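Kelch-like protein 7 (Homo sapiens, PDB 3II7) serves as the substrate-specific adapter of a CUL3-RBX1 E3 ubiquitin ligase that marks proteins for degradation, this chain being its Kelch-repeat domain. Local coordinates at residues R46-C51 / R92-A97; N114-L119 / Q139-G144; P233-G238 / W275-K280; I249-A254 / I265-T270. One frame throughout, in Å; residues are numbered along the deposited sequence. Where two conformers were deposited one is given.

Contact 1. Residues R46-C51 / R92-A97; sequences RRDAAC and RDSLAA. With EDO (1,2-ethanediol), chain H; EDO (1,2-ethanediol), chain G.
Asp48 leans against Asp93 and Ser94 where the chain swings into two successive inner strands. Its CB starts the contact, 3.9 Å from Asp93 CB and 3.6 Å from Ser94 OG. CG, set anti to its own carbonyl carbon (chi1 -65°), stays beside the same serine oxygen at 3.7 Å. At the tip, Asp48 OD2 comes within 4.5 Å of Asp93 OD2, and a water donates to both, 2.5 Å from Asp48 OD2 and 2.7 Å from Asp93 OD2; its two protons probably ease the repulsion between the carboxylates. Asp93 OD2 is also held by Ser64 OG. Behind the side chains, Ser94 N donates to Asp48 O over 2.8 Å in a nearly straight bond (170° at the hydrogen). Further along, Ala50 CB packs on Leu95 CD2 at 3.8 Å and on the methyl of Ala97, while a second water joins Ala49 O to Leu95 O. The two segments run only 10° apart, with Kelch 1 supplying one and Kelch 2 the other. This is characteristic of a Kelch beta-propeller, in which the innermost strands of adjacent blades, here 50-54 and 96-100, enter side by side around the central axis.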
loop_
_atom_site.group_PDB
_atom_site.type_symbol
_atom_site.label_atom_id
_atom_site.label_comp_id
_atom_site.label_asym_id
_atom_site.label_seq_id
_atom_site.Cartn_x
_atom_site.Cartn_y
_atom_site.Cartn_z
ATOM N N ARG A 46 -5.771 12.179 6.578
ATOM C CA ARG A 46 -6.239 12.292 5.210
ATOM C C ARG A 46 -7.161 11.134 4.900
ATOM O O ARG A 46 -6.935 9.999 5.381
ATOM C CB ARG A 46 -5.078 12.192 4.238
ATOM C CG ARG A 46 -4.070 13.279 4.336
ATOM C CD ARG A 46 -3.102 13.227 3.193
ATOM N NE ARG A 46 -2.034 14.205 3.353
ATOM C CZ ARG A 46 -1.375 14.803 2.350
ATOM N NH1 ARG A 46 -1.672 14.549 1.079
ATOM N NH2 ARG A 46 -0.432 15.684 2.620
ATOM N N ARG A 47 -8.171 11.393 4.079
ATOM C CA ARG A 47 -9.020 10.333 3.521
ATOM C C ARG A 47 -8.408 9.781 2.239
ATOM O O ARG A 47 -8.145 10.533 1.330
ATOM C CB ARG A 47 -10.409 10.888 3.185
ATOM C CG ARG A 47 -11.366 9.869 2.578
ATOM C CD ARG A 47 -12.638 10.528 1.999
ATOM N NE ARG A 47 -13.363 11.266 3.023
ATOM C CZ ARG A 47 -13.343 12.599 3.183
ATOM N NH1 ARG A 47 -12.639 13.389 2.369
ATOM N NH2 ARG A 47 -14.044 13.150 4.167
ATOM N N ASP A 48 -8.226 8.456 2.180
ATOM C CA ASP A 48 -7.854 7.761 0.958
ATOM C C ASP A 48 -6.568 8.301 0.300
ATOM O O ASP A 48 -6.526 8.543 -0.896
ATOM C CB ASP A 48 -9.037 7.771 -0.013
ATOM C CG ASP A 48 -10.236 6.962 0.525
ATOM O OD1 ASP A 48 -9.998 5.955 1.244
ATOM O OD2 ASP A 48 -11.369 7.346 0.236
ATOM N N ALA A 49 -5.544 8.514 1.115
ATOM C CA ALA A 49 -4.198 8.903 0.609
ATOM C C ALA A 49 -3.310 7.669 0.418
ATOM O O ALA A 49 -3.787 6.513 0.460
ATOM C CB ALA A 49 -3.545 9.914 1.576
ATOM N N ALA A 50 -2.033 7.917 0.146
ATOM C CA ALA A 50 -1.028 6.872 -0.016
ATOM C C ALA A 50 0.259 7.304 0.636
ATOM O O ALA A 50 0.479 8.490 0.850
ATOM C CB ALA A 50 -0.784 6.574 -1.498
ATOM N N CYS A 51 1.113 6.330 0.964
ATOM C CA CYS A 51 2.423 6.665 1.516
ATOM C C CYS A 51 3.505 5.810 0.890
ATOM O O CYS A 51 3.207 4.781 0.278
ATOM C CB CYS A 51 2.441 6.552 3.020
ATOM S SG CYS A 51 2.607 4.915 3.629
ATOM N N ARG A 92 -5.768 13.449 -6.110
ATOM C CA ARG A 92 -6.703 12.343 -6.281
ATOM C C ARG A 92 -6.678 11.423 -5.064
ATOM O O ARG A 92 -5.686 11.385 -4.299
ATOM C CB ARG A 92 -6.398 11.554 -7.543
ATOM C CG ARG A 92 -5.010 11.075 -7.646
ATOM C CD ARG A 92 -4.639 11.009 -9.089
ATOM N NE ARG A 92 -3.540 10.119 -9.329
ATOM C CZ ARG A 92 -2.268 10.459 -9.386
ATOM N NH1 ARG A 92 -1.884 11.699 -9.176
ATOM N NH2 ARG A 92 -1.364 9.521 -9.667
ATOM N N ASP A 93 -7.788 10.704 -4.899
ATOM C CA ASP A 93 -7.996 9.782 -3.794
ATOM C C ASP A 93 -7.794 8.341 -4.280
ATOM O O ASP A 93 -8.013 8.046 -5.442
ATOM C CB ASP A 93 -9.445 9.897 -3.283
ATOM C CG ASP A 93 -9.704 11.179 -2.463
ATOM O OD1 ASP A 93 -8.826 12.034 -2.361
ATOM O OD2 ASP A 93 -10.819 11.307 -1.903
ATOM N N SER A 94 -7.446 7.471 -3.351
ATOM C CA SER A 94 -7.373 6.001 -3.598
ATOM C C SER A 94 -6.314 5.652 -4.658
ATOM O O SER A 94 -6.411 4.638 -5.354
ATOM C CB SER A 94 -8.771 5.447 -3.948
ATOM O OG SER A 94 -9.704 5.755 -2.885
ATOM N N LEU A 95 -5.318 6.518 -4.769
ATOM C CA LEU A 95 -4.125 6.267 -5.595
ATOM C C LEU A 95 -3.200 5.303 -4.842
ATOM O O LEU A 95 -3.374 5.075 -3.646
ATOM C CB LEU A 95 -3.412 7.586 -5.901
ATOM C CG LEU A 95 -2.578 8.264 -4.804
ATOM C CD1 LEU A 95 -1.995 9.549 -5.373
ATOM C CD2 LEU A 95 -3.368 8.525 -3.530
ATOM N N ALA A 96 -2.246 4.725 -5.555
ATOM C CA ALA A 96 -1.239 3.882 -4.970
ATOM C C ALA A 96 0.114 4.538 -5.210
ATOM O O ALA A 96 0.268 5.368 -6.108
ATOM C CB ALA A 96 -1.281 2.486 -5.579
ATOM N N ALA A 97 1.085 4.183 -4.386
ATOM C CA ALA A 97 2.428 4.742 -4.495
ATOM C C ALA A 97 3.488 3.746 -4.124
ATOM O O ALA A 97 3.262 2.879 -3.258
ATOM C CB ALA A 97 2.561 6.032 -3.632
HETATM C C1 EDO H . -5.239 6.677 3.926
HETATM O O1 EDO H . -5.673 8.031 3.862
HETATM C C2 EDO H . -6.381 5.690 3.856
HETATM O O2 EDO H . -5.836 4.396 3.570
HETATM C C1 EDO G . -3.228 9.529 7.573
HETATM O O1 EDO G . -3.368 10.704 6.770
HETATM C C2 EDO G . -4.246 8.461 7.184
HETATM O O2 EDO G . -5.598 8.929 7.421
HETATM O O HOH W 1 -12.147 9.037 -1.360
HETATM O O HOH W 2 -5.067 5.237 -1.474
HETATM O O HOH W 3 4.674 2.104 -0.519
#

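Contact 2. Residues N114-L119 / Q139-G144; sequences NSALYL and QRCSHG. With EDO (1,2-ethanediol), chain Q; EDO (1,2-ethanediol), chain X.
Gln139 lies across Tyr118 obliquely: its CB sits over the middle of the ring in the conformer described, 3.9 Å from the centroid and 7° off the normal, a CH-pi contact over the face. The glutamine leaves this face with CG between its own backbone N and carbonyl carbon (chi1 69°), and its amide plane is turned 57° from the ring. Gln139 OE1 lies 3.3 Å from Tyr118 OH, and Gln139 NE2 lies 3.0 Å from Ala116 O. Both segments are loops of Kelch 3: 114-119 precedes the third strand of one propeller blade, and 139-144 carries the chain from the outermost strand of that blade to the innermost strand of the next. The loops are joined by Arg140 N, which donates to Leu117 O at 3.1 Å from well above the carbonyl plane. Beside this bond, Ala116 CB packs 3.9 Å from Gln139 CG. Arg140 itself turns away from the contact, its guanidinium bridged to Glu172. Tyr118 N donates to an oxygen of an ethanediol, probably from the crystallisation liquor, which lies near the plane of the ring at its edge.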
loop_
_atom_site.group_PDB
_atom_site.type_symbol
_atom_site.label_atom_id
_atom_site.label_comp_id
_atom_site.label_asym_id
_atom_site.label_seq_id
_atom_site.Cartn_x
_atom_site.Cartn_y
_atom_site.Cartn_z
ATOM N N ASN A 114 -14.732 11.322 -11.921
ATOM C CA ASN A 114 -14.081 10.179 -12.549
ATOM C C ASN A 114 -13.861 9.063 -11.515
ATOM O O ASN A 114 -13.160 9.256 -10.511
ATOM C CB ASN A 114 -12.759 10.639 -13.221
ATOM C CG ASN A 114 -12.538 10.018 -14.611
ATOM O OD1 ASN A 114 -12.957 8.887 -14.882
ATOM N ND2 ASN A 114 -11.868 10.765 -15.489
ATOM N N SER A 115 -14.466 7.904 -11.770
ATOM C CA SER A 115 -14.376 6.740 -10.867
ATOM C C SER A 115 -12.944 6.204 -10.757
ATOM O O SER A 115 -12.522 5.745 -9.676
ATOM C CB SER A 115 -15.269 5.608 -11.374
ATOM O OG SER A 115 -14.677 4.973 -12.513
ATOM N N ALA A 116 -12.198 6.229 -11.872
ATOM C CA ALA A 116 -10.828 5.744 -11.831
ATOM C C ALA A 116 -9.965 6.283 -12.963
ATOM O O ALA A 116 -10.414 6.394 -14.084
ATOM C CB ALA A 116 -10.803 4.221 -11.831
ATOM N N LEU A 117 -8.689 6.572 -12.648
ATOM C CA LEU A 117 -7.750 7.130 -13.604
ATOM C C LEU A 117 -6.643 6.137 -13.992
ATOM O O LEU A 117 -6.322 5.213 -13.236
ATOM C CB LEU A 117 -7.094 8.375 -12.994
ATOM C CG LEU A 117 -7.983 9.562 -12.645
ATOM C CD1 LEU A 117 -7.125 10.705 -12.098
ATOM C CD2 LEU A 117 -8.755 10.031 -13.840
ATOM N N TYR A 118 -6.075 6.336 -15.183
ATOM C CA TYR A 118 -4.904 5.620 -15.714
ATOM C C TYR A 118 -3.573 6.319 -15.310
ATOM O O TYR A 118 -2.484 5.812 -15.578
ATOM C CB TYR A 118 -4.913 5.664 -17.250
ATOM C CG TYR A 118 -6.061 5.036 -18.043
ATOM C CD1 TYR A 118 -7.088 5.817 -18.556
ATOM C CD2 TYR A 118 -6.052 3.691 -18.371
ATOM C CE1 TYR A 118 -8.105 5.247 -19.328
ATOM C CE2 TYR A 118 -7.043 3.133 -19.140
ATOM C CZ TYR A 118 -8.060 3.910 -19.615
ATOM O OH TYR A 118 -9.053 3.340 -20.378
ATOM N N LEU A 119 -3.691 7.508 -14.721
ATOM C CA LEU A 119 -2.607 8.452 -14.530
ATOM C C LEU A 119 -1.446 7.881 -13.747
ATOM O O LEU A 119 -1.631 7.157 -12.766
ATOM C CB LEU A 119 -3.143 9.693 -13.799
ATOM C CG LEU A 119 -2.217 10.868 -13.566
ATOM C CD1 LEU A 119 -1.661 11.456 -14.871
ATOM C CD2 LEU A 119 -3.010 11.925 -12.803
ATOM N N GLN A 139 -7.347 1.739 -16.050
ATOM C CA GLN A 139 -7.590 2.685 -14.997
ATOM C C GLN A 139 -7.978 1.920 -13.732
ATOM O O GLN A 139 -8.622 0.861 -13.803
ATOM C CB GLN A 139 -8.711 3.647 -15.402
ATOM C CG GLN A 139 -10.088 3.006 -15.496
ATOM C CD GLN A 139 -11.021 3.723 -16.453
ATOM O OE1 GLN A 139 -10.934 3.544 -17.648
ATOM N NE2 GLN A 139 -11.928 4.534 -15.917
ATOM N N ARG A 140 -7.589 2.449 -12.583
ATOM C CA ARG A 140 -7.873 1.765 -11.311
ATOM C C ARG A 140 -7.757 2.664 -10.075
ATOM O O ARG A 140 -6.986 3.586 -10.079
ATOM C CB ARG A 140 -6.988 0.523 -11.134
ATOM C CG ARG A 140 -5.573 0.703 -11.286
ATOM C CD ARG A 140 -4.848 -0.665 -11.340
ATOM N NE ARG A 140 -4.653 -1.275 -12.682
ATOM C CZ ARG A 140 -4.750 -2.577 -12.960
ATOM N NH1 ARG A 140 -5.164 -3.448 -12.051
ATOM N NH2 ARG A 140 -4.511 -3.023 -14.189
ATOM N N CYS A 141 -8.607 2.388 -9.076
ATOM C CA CYS A 141 -8.570 2.958 -7.709
ATOM C C CYS A 141 -8.447 1.809 -6.714
ATOM O O CYS A 141 -8.980 0.734 -6.972
ATOM C CB CYS A 141 -9.890 3.670 -7.382
ATOM S SG CYS A 141 -10.184 5.193 -8.221
ATOM N N SER A 142 -7.837 2.060 -5.558
ATOM C CA SER A 142 -7.822 1.106 -4.450
ATOM C C SER A 142 -7.073 -0.151 -4.807
ATOM O O SER A 142 -7.312 -1.196 -4.243
ATOM C CB SER A 142 -9.251 0.766 -4.002
ATOM O OG SER A 142 -9.963 1.937 -3.639
ATOM N N HIS A 143 -6.182 -0.010 -5.767
ATOM C CA HIS A 143 -5.279 -1.054 -6.183
ATOM C C HIS A 143 -4.027 -1.083 -5.328
ATOM O O HIS A 143 -3.704 -0.139 -4.624
ATOM C CB HIS A 143 -4.854 -0.825 -7.651
ATOM C CG HIS A 143 -4.275 0.541 -7.905
ATOM N ND1 HIS A 143 -5.004 1.694 -7.705
ATOM C CD2 HIS A 143 -3.050 0.937 -8.344
ATOM C CE1 HIS A 143 -4.243 2.741 -7.977
ATOM N NE2 HIS A 143 -3.068 2.311 -8.404
ATOM N N GLY A 144 -3.306 -2.183 -5.414
ATOM C CA GLY A 144 -1.935 -2.245 -4.854
ATOM C C GLY A 144 -0.872 -1.906 -5.866
ATOM O O GLY A 144 -1.039 -2.149 -7.090
HETATM C C1 EDO Q . -5.543 10.189 -17.543
HETATM O O1 EDO Q . -4.125 10.203 -17.781
HETATM C C2 EDO Q . -5.810 9.296 -16.378
HETATM O O2 EDO Q . -7.078 8.705 -16.447
HETATM C C1 EDO X . -9.986 7.755 -16.734
HETATM O O1 EDO X . -11.367 7.477 -16.469
HETATM C C2 EDO X . -9.829 8.470 -18.073
HETATM O O2 EDO X . -10.625 7.829 -19.075
#

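Contact 3. Residues P233-G238 / W275-K280; sequences PMPWKG and WVANSK. With EDO (1,2-ethanediol), chain J; EDO (1,2-ethanediol), chain Z.
The indole of Trp275 carries Met234 on one face and also meets the ring of Tyr268, the two aromatic planes being about 30° apart. Met234 CG stands 3.4 Å above the indole plane, displaced toward the rim, and makes a CH-pi contact 3.6 Å from the centroid of the six-membered ring. Beyond it, Met234 SD lies oblique to the same ring at 4.8 Å, a Met-aromatic contact. At the five-membered ring, Pro233 O approaches CD1 of Trp275 to 3.0 Å, and the neighbouring NE1 donates to Ser232 O. The pyrrolidine of Pro235 crosses the tryptophan at about a right angle, its CD 3.7 Å from Trp275 CB, and its CG reaches on toward Ala277 CB at 4.4 Å. An alanine in place of Trp275 would keep the touch of CB on Pro235 but would probably open a gap beside Met234 and leave Ser232 O without its N-H donor. Further along the strand, Asn278 OD1 accepts from Lys280 N at 2.9 Å, an Asx turn at the corner of the chain. Thus the outermost strand of the blade holding strands 242-246 to 274-278 packs against the loop that leads into that blade from the preceding one; six residues lie between Tyr268 and Trp275, as in the tyrosine-tryptophan pair familiar from Kelch repeats.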
loop_
_atom_site.group_PDB
_atom_site.type_symbol
_atom_site.label_atom_id
_atom_site.label_comp_id
_atom_site.label_asym_id
_atom_site.label_seq_id
_atom_site.Cartn_x
_atom_site.Cartn_y
_atom_site.Cartn_z
ATOM N N PRO A 233 -4.973 -19.393 3.611
ATOM C CA PRO A 233 -5.716 -18.177 3.904
ATOM C C PRO A 233 -5.451 -17.621 5.268
ATOM O O PRO A 233 -5.011 -18.360 6.186
ATOM C CB PRO A 233 -7.174 -18.628 3.801
ATOM C CG PRO A 233 -7.136 -20.083 4.198
ATOM C CD PRO A 233 -5.834 -20.594 3.667
ATOM N N MET A 234 -5.725 -16.320 5.429
ATOM C CA MET A 234 -5.669 -15.673 6.721
ATOM C C MET A 234 -6.715 -16.261 7.638
ATOM O O MET A 234 -7.778 -16.670 7.181
ATOM C CB MET A 234 -5.961 -14.168 6.603
ATOM C CG MET A 234 -4.911 -13.348 5.927
ATOM S SD MET A 234 -5.400 -11.589 5.967
ATOM C CE MET A 234 -6.555 -11.670 4.657
ATOM N N PRO A 235 -6.447 -16.240 8.966
ATOM C CA PRO A 235 -7.471 -16.674 9.951
ATOM C C PRO A 235 -8.644 -15.688 10.170
ATOM O O PRO A 235 -9.543 -15.961 10.988
ATOM C CB PRO A 235 -6.663 -16.861 11.234
ATOM C CG PRO A 235 -5.464 -16.079 11.074
ATOM C CD PRO A 235 -5.158 -15.966 9.598
ATOM N N TRP A 236 -8.663 -14.587 9.411
ATOM C CA TRP A 236 -9.600 -13.496 9.593
ATOM C C TRP A 236 -10.120 -13.129 8.216
ATOM O O TRP A 236 -9.331 -13.005 7.262
ATOM C CB TRP A 236 -8.849 -12.310 10.180
ATOM C CG TRP A 236 -9.640 -11.027 10.362
ATOM C CD1 TRP A 236 -10.479 -10.701 11.419
ATOM C CD2 TRP A 236 -9.588 -9.879 9.533
ATOM N NE1 TRP A 236 -10.964 -9.438 11.254
ATOM C CE2 TRP A 236 -10.449 -8.909 10.103
ATOM C CE3 TRP A 236 -8.927 -9.572 8.328
ATOM C CZ2 TRP A 236 -10.635 -7.659 9.532
ATOM C CZ3 TRP A 236 -9.131 -8.318 7.763
ATOM C CH2 TRP A 236 -9.979 -7.388 8.369
ATOM N N LYS A 237 -11.414 -12.922 8.116
ATOM C CA LYS A 237 -12.049 -12.525 6.835
ATOM C C LYS A 237 -12.699 -11.165 6.986
ATOM O O LYS A 237 -13.697 -11.031 7.680
ATOM C CB LYS A 237 -13.106 -13.549 6.448
ATOM C CG LYS A 237 -13.690 -13.347 5.089
ATOM C CD LYS A 237 -14.359 -14.608 4.557
ATOM C CE LYS A 237 -14.837 -14.414 3.168
ATOM N NZ LYS A 237 -15.556 -15.665 2.666
ATOM N N GLY A 238 -12.097 -10.166 6.351
ATOM C CA GLY A 238 -12.614 -8.808 6.363
ATOM C C GLY A 238 -12.564 -8.217 4.960
ATOM O O GLY A 238 -12.439 -8.951 3.979
ATOM N N TRP A 275 -0.026 -19.197 8.774
ATOM C CA TRP A 275 -0.537 -18.015 9.451
ATOM C C TRP A 275 -0.752 -18.273 10.926
ATOM O O TRP A 275 -1.195 -19.375 11.320
ATOM C CB TRP A 275 -1.882 -17.617 8.888
ATOM C CG TRP A 275 -1.861 -16.992 7.570
ATOM C CD1 TRP A 275 -2.073 -17.596 6.374
ATOM C CD2 TRP A 275 -1.691 -15.617 7.303
ATOM N NE1 TRP A 275 -2.026 -16.678 5.362
ATOM C CE2 TRP A 275 -1.775 -15.450 5.899
ATOM C CE3 TRP A 275 -1.465 -14.498 8.105
ATOM C CZ2 TRP A 275 -1.636 -14.214 5.289
ATOM C CZ3 TRP A 275 -1.340 -13.290 7.517
ATOM C CH2 TRP A 275 -1.425 -13.134 6.110
ATOM N N VAL A 276 -0.491 -17.251 11.732
ATOM C CA VAL A 276 -0.965 -17.224 13.133
ATOM C C VAL A 276 -1.588 -15.854 13.428
ATOM O O VAL A 276 -1.187 -14.847 12.831
ATOM C CB VAL A 276 0.178 -17.526 14.153
ATOM C CG1 VAL A 276 0.825 -18.900 13.878
ATOM C CG2 VAL A 276 1.242 -16.415 14.169
ATOM N N ALA A 277 -2.584 -15.833 14.312
ATOM C CA ALA A 277 -3.047 -14.604 14.917
ATOM C C ALA A 277 -2.308 -14.494 16.263
ATOM O O ALA A 277 -2.302 -15.460 17.058
ATOM C CB ALA A 277 -4.573 -14.612 15.115
ATOM N N ASN A 278 -1.662 -13.357 16.506
ATOM C CA ASN A 278 -0.858 -13.186 17.702
ATOM C C ASN A 278 -1.706 -12.619 18.821
ATOM O O ASN A 278 -1.986 -11.416 18.847
ATOM C CB ASN A 278 0.349 -12.285 17.418
ATOM C CG ASN A 278 1.328 -12.228 18.576
ATOM O OD1 ASN A 278 0.939 -12.347 19.752
ATOM N ND2 ASN A 278 2.599 -12.037 18.262
ATOM N N SER A 279 -2.103 -13.482 19.757
ATOM C CA SER A 279 -3.032 -13.075 20.826
ATOM C C SER A 279 -2.451 -12.055 21.822
ATOM O O SER A 279 -3.199 -11.475 22.607
ATOM C CB SER A 279 -3.540 -14.315 21.573
ATOM O OG SER A 279 -2.493 -14.915 22.317
ATOM N N LYS A 280 -1.131 -11.847 21.787
ATOM C CA LYS A 280 -0.454 -10.916 22.709
ATOM C C LYS A 280 -0.227 -9.539 22.128
ATOM O O LYS A 280 0.221 -8.641 22.830
ATOM C CB LYS A 280 0.905 -11.490 23.139
ATOM C CG LYS A 280 0.866 -12.903 23.730
ATOM C CD LYS A 280 -0.006 -12.975 24.946
ATOM C CE LYS A 280 0.087 -14.347 25.620
ATOM N NZ LYS A 280 -1.013 -14.514 26.604
HETATM C C1 EDO J . -13.462 -13.065 11.476
HETATM O O1 EDO J . -13.071 -13.839 10.344
HETATM C C2 EDO J . -13.947 -11.722 11.001
HETATM O O2 EDO J . -15.028 -11.876 10.077
HETATM C C1 EDO Z . -5.219 -18.518 14.321
HETATM O O1 EDO Z . -6.516 -17.937 14.521
HETATM C C2 EDO Z . -4.519 -18.631 15.666
HETATM O O2 EDO Z . -3.129 -18.373 15.497
#

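Contact 4. Residues I249-A254 / I265-T270; sequences IVYVLA and ILEYNT
Val250 and Tyr268 face each other as a hydrogen-bonded pair in the antiparallel hairpin of strands 249-254 and 264-269. Val250 N donates to Tyr268 O at 2.9 Å, and Tyr268 N returns the bond to Val250 O at 2.8 Å; Val252 and Leu266 form the next such pair. Together these strands make the middle of the four-stranded propeller blade that runs from strand 242-246 to strand 274-278. On the sheet face carrying Val250 and Val252, CB of Val252 rests 3.9 Å from CB of Leu266. The other face holds the non-hydrogen-bonded pairs. There Ile249 CD1 touches Asn269 CA at 3.7 Å, the CG1 of Ile249 lying anti to its own carbonyl carbon (chi1 -50°), while Ile249 CG2 stands 3.4 Å above the plane of the Tyr251 ring, offset toward its rim. An alanine at Ile249 would remove CD1 and CG2, which would probably leave a gap beside Asn269 and over the rim of the Tyr251 ring. The carboxylate of Glu267 is turned 19° from the Tyr251 ring plane, with OE1 3.6 Å from Tyr251 CE1; the same oxygen is hydrogen-bonded to Tyr34 OH, and OE2 to Asn278 ND2. Near the other end, Leu253 CD2 lies alongside Ile265 CG2 at 3.6 Å, where Leu253 and Ala254 form a classic beta bulge opposite Lys242.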
loop_
_atom_site.group_PDB
_atom_site.type_symbol
_atom_site.label_atom_id
_atom_site.label_comp_id
_atom_site.label_asym_id
_atom_site.label_seq_id
_atom_site.Cartn_x
_atom_site.Cartn_y
_atom_site.Cartn_z
ATOM N N ILE A 249 8.591 -12.679 6.810
ATOM C CA ILE A 249 7.275 -12.624 7.469
ATOM C C ILE A 249 6.409 -11.485 6.935
ATOM O O ILE A 249 6.891 -10.340 6.783
ATOM C CB ILE A 249 7.382 -12.449 9.005
ATOM C CG1 ILE A 249 8.346 -13.457 9.587
ATOM C CG2 ILE A 249 5.984 -12.528 9.672
ATOM C CD1 ILE A 249 7.953 -14.949 9.361
ATOM N N VAL A 250 5.147 -11.797 6.644
ATOM C CA VAL A 250 4.157 -10.779 6.286
ATOM C C VAL A 250 3.294 -10.489 7.504
ATOM O O VAL A 250 2.745 -11.408 8.112
ATOM C CB VAL A 250 3.248 -11.205 5.132
ATOM C CG1 VAL A 250 2.223 -10.065 4.820
ATOM C CG2 VAL A 250 4.108 -11.572 3.880
ATOM N N TYR A 251 3.189 -9.203 7.850
ATOM C CA TYR A 251 2.443 -8.749 9.032
ATOM C C TYR A 251 1.195 -8.031 8.584
ATOM O O TYR A 251 1.282 -7.110 7.777
ATOM C CB TYR A 251 3.301 -7.795 9.899
ATOM C CG TYR A 251 4.556 -8.424 10.407
ATOM C CD1 TYR A 251 4.598 -9.053 11.645
ATOM C CD2 TYR A 251 5.706 -8.429 9.633
ATOM C CE1 TYR A 251 5.776 -9.672 12.110
ATOM C CE2 TYR A 251 6.881 -9.031 10.091
ATOM C CZ TYR A 251 6.908 -9.657 11.316
ATOM O OH TYR A 251 8.060 -10.279 11.746
ATOM N N VAL A 252 0.042 -8.463 9.084
ATOM C CA VAL A 252 -1.234 -7.732 8.896
ATOM C C VAL A 252 -1.487 -7.035 10.234
ATOM O O VAL A 252 -1.768 -7.682 11.266
ATOM C CB VAL A 252 -2.389 -8.633 8.531
ATOM C CG1 VAL A 252 -3.664 -7.816 8.292
ATOM C CG2 VAL A 252 -2.039 -9.496 7.268
ATOM N N LEU A 253 -1.365 -5.709 10.213
ATOM C CA LEU A 253 -1.315 -4.928 11.424
ATOM C C LEU A 253 -2.609 -4.170 11.687
ATOM O O LEU A 253 -2.791 -3.636 12.767
ATOM C CB LEU A 253 -0.142 -3.948 11.386
ATOM C CG LEU A 253 1.246 -4.546 11.339
ATOM C CD1 LEU A 253 2.288 -3.418 11.337
ATOM C CD2 LEU A 253 1.476 -5.501 12.505
ATOM N N ALA A 254 -3.462 -4.078 10.672
ATOM C CA ALA A 254 -4.800 -3.477 10.829
ATOM C C ALA A 254 -5.704 -3.981 9.717
ATOM O O ALA A 254 -5.246 -4.460 8.706
ATOM C CB ALA A 254 -4.707 -1.927 10.789
ATOM N N ILE A 265 -2.854 -8.776 15.695
ATOM C CA ILE A 265 -2.115 -8.854 14.453
ATOM C C ILE A 265 -2.061 -10.278 13.921
ATOM O O ILE A 265 -2.141 -11.255 14.683
ATOM C CB ILE A 265 -0.662 -8.241 14.554
ATOM C CG1 ILE A 265 0.254 -9.108 15.394
ATOM C CG2 ILE A 265 -0.697 -6.795 15.127
ATOM C CD1 ILE A 265 1.728 -8.757 15.255
ATOM N N LEU A 266 -1.893 -10.383 12.610
ATOM C CA LEU A 266 -1.698 -11.653 11.942
ATOM C C LEU A 266 -0.269 -11.700 11.375
ATOM O O LEU A 266 0.269 -10.686 10.914
ATOM C CB LEU A 266 -2.672 -11.810 10.760
ATOM C CG LEU A 266 -4.157 -11.599 11.031
ATOM C CD1 LEU A 266 -4.970 -11.789 9.769
ATOM C CD2 LEU A 266 -4.695 -12.515 12.180
ATOM N N GLU A 267 0.342 -12.876 11.417
ATOM C CA GLU A 267 1.704 -13.048 10.920
ATOM C C GLU A 267 1.729 -14.245 9.995
ATOM O O GLU A 267 1.222 -15.307 10.339
ATOM C CB GLU A 267 2.665 -13.271 12.068
ATOM C CG GLU A 267 2.645 -12.196 13.103
ATOM C CD GLU A 267 3.549 -12.516 14.270
ATOM O OE1 GLU A 267 4.775 -12.581 14.074
ATOM O OE2 GLU A 267 3.041 -12.650 15.382
ATOM N N TYR A 268 2.317 -14.058 8.815
ATOM C CA TYR A 268 2.434 -15.127 7.805
ATOM C C TYR A 268 3.898 -15.451 7.553
ATOM O O TYR A 268 4.670 -14.560 7.166
ATOM C CB TYR A 268 1.772 -14.706 6.503
ATOM C CG TYR A 268 1.830 -15.755 5.387
ATOM C CD1 TYR A 268 1.225 -16.990 5.530
ATOM C CD2 TYR A 268 2.512 -15.495 4.195
ATOM C CE1 TYR A 268 1.285 -17.935 4.517
ATOM C CE2 TYR A 268 2.567 -16.399 3.188
ATOM C CZ TYR A 268 1.960 -17.643 3.344
ATOM O OH TYR A 268 2.081 -18.556 2.323
ATOM N N ASN A 269 4.267 -16.711 7.754
ATOM C CA ASN A 269 5.613 -17.158 7.456
ATOM C C ASN A 269 5.643 -17.674 6.012
ATOM O O ASN A 269 5.109 -18.743 5.720
ATOM C CB ASN A 269 6.032 -18.246 8.438
ATOM C CG ASN A 269 7.460 -18.668 8.253
ATOM O OD1 ASN A 269 7.979 -18.631 7.145
ATOM N ND2 ASN A 269 8.083 -19.155 9.321
ATOM N N THR A 270 6.243 -16.895 5.113
ATOM C CA THR A 270 6.229 -17.208 3.680
ATOM C C THR A 270 6.978 -18.513 3.370
ATOM O O THR A 270 6.709 -19.149 2.367
ATOM C CB THR A 270 6.822 -16.074 2.834
ATOM O OG1 THR A 270 8.170 -15.819 3.234
ATOM C CG2 THR A 270 5.985 -14.785 2.938
#

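How the contacts relate
The chain forms six four-stranded antiparallel sheets, the blades of a Kelch propeller, and the contacts sample two of its regions. Contacts 1 and 2 follow one another along the chain, with centres 11 Å apart, and probably share a hydrogen bond between Ser94 O and Ser142 N, which would tie the entrances of two successive blades together. Contact 4 falls in sequence between the two halves of contact 3. Their centres are 8 Å apart, and strands 264-269 and 274-278 are neighbours in one sheet. Contacts 1 and 3 lie across the propeller, about 26 Å between centres. The ring closes where the C-terminal strand 290-295 completes the sheet of the N-terminal strands.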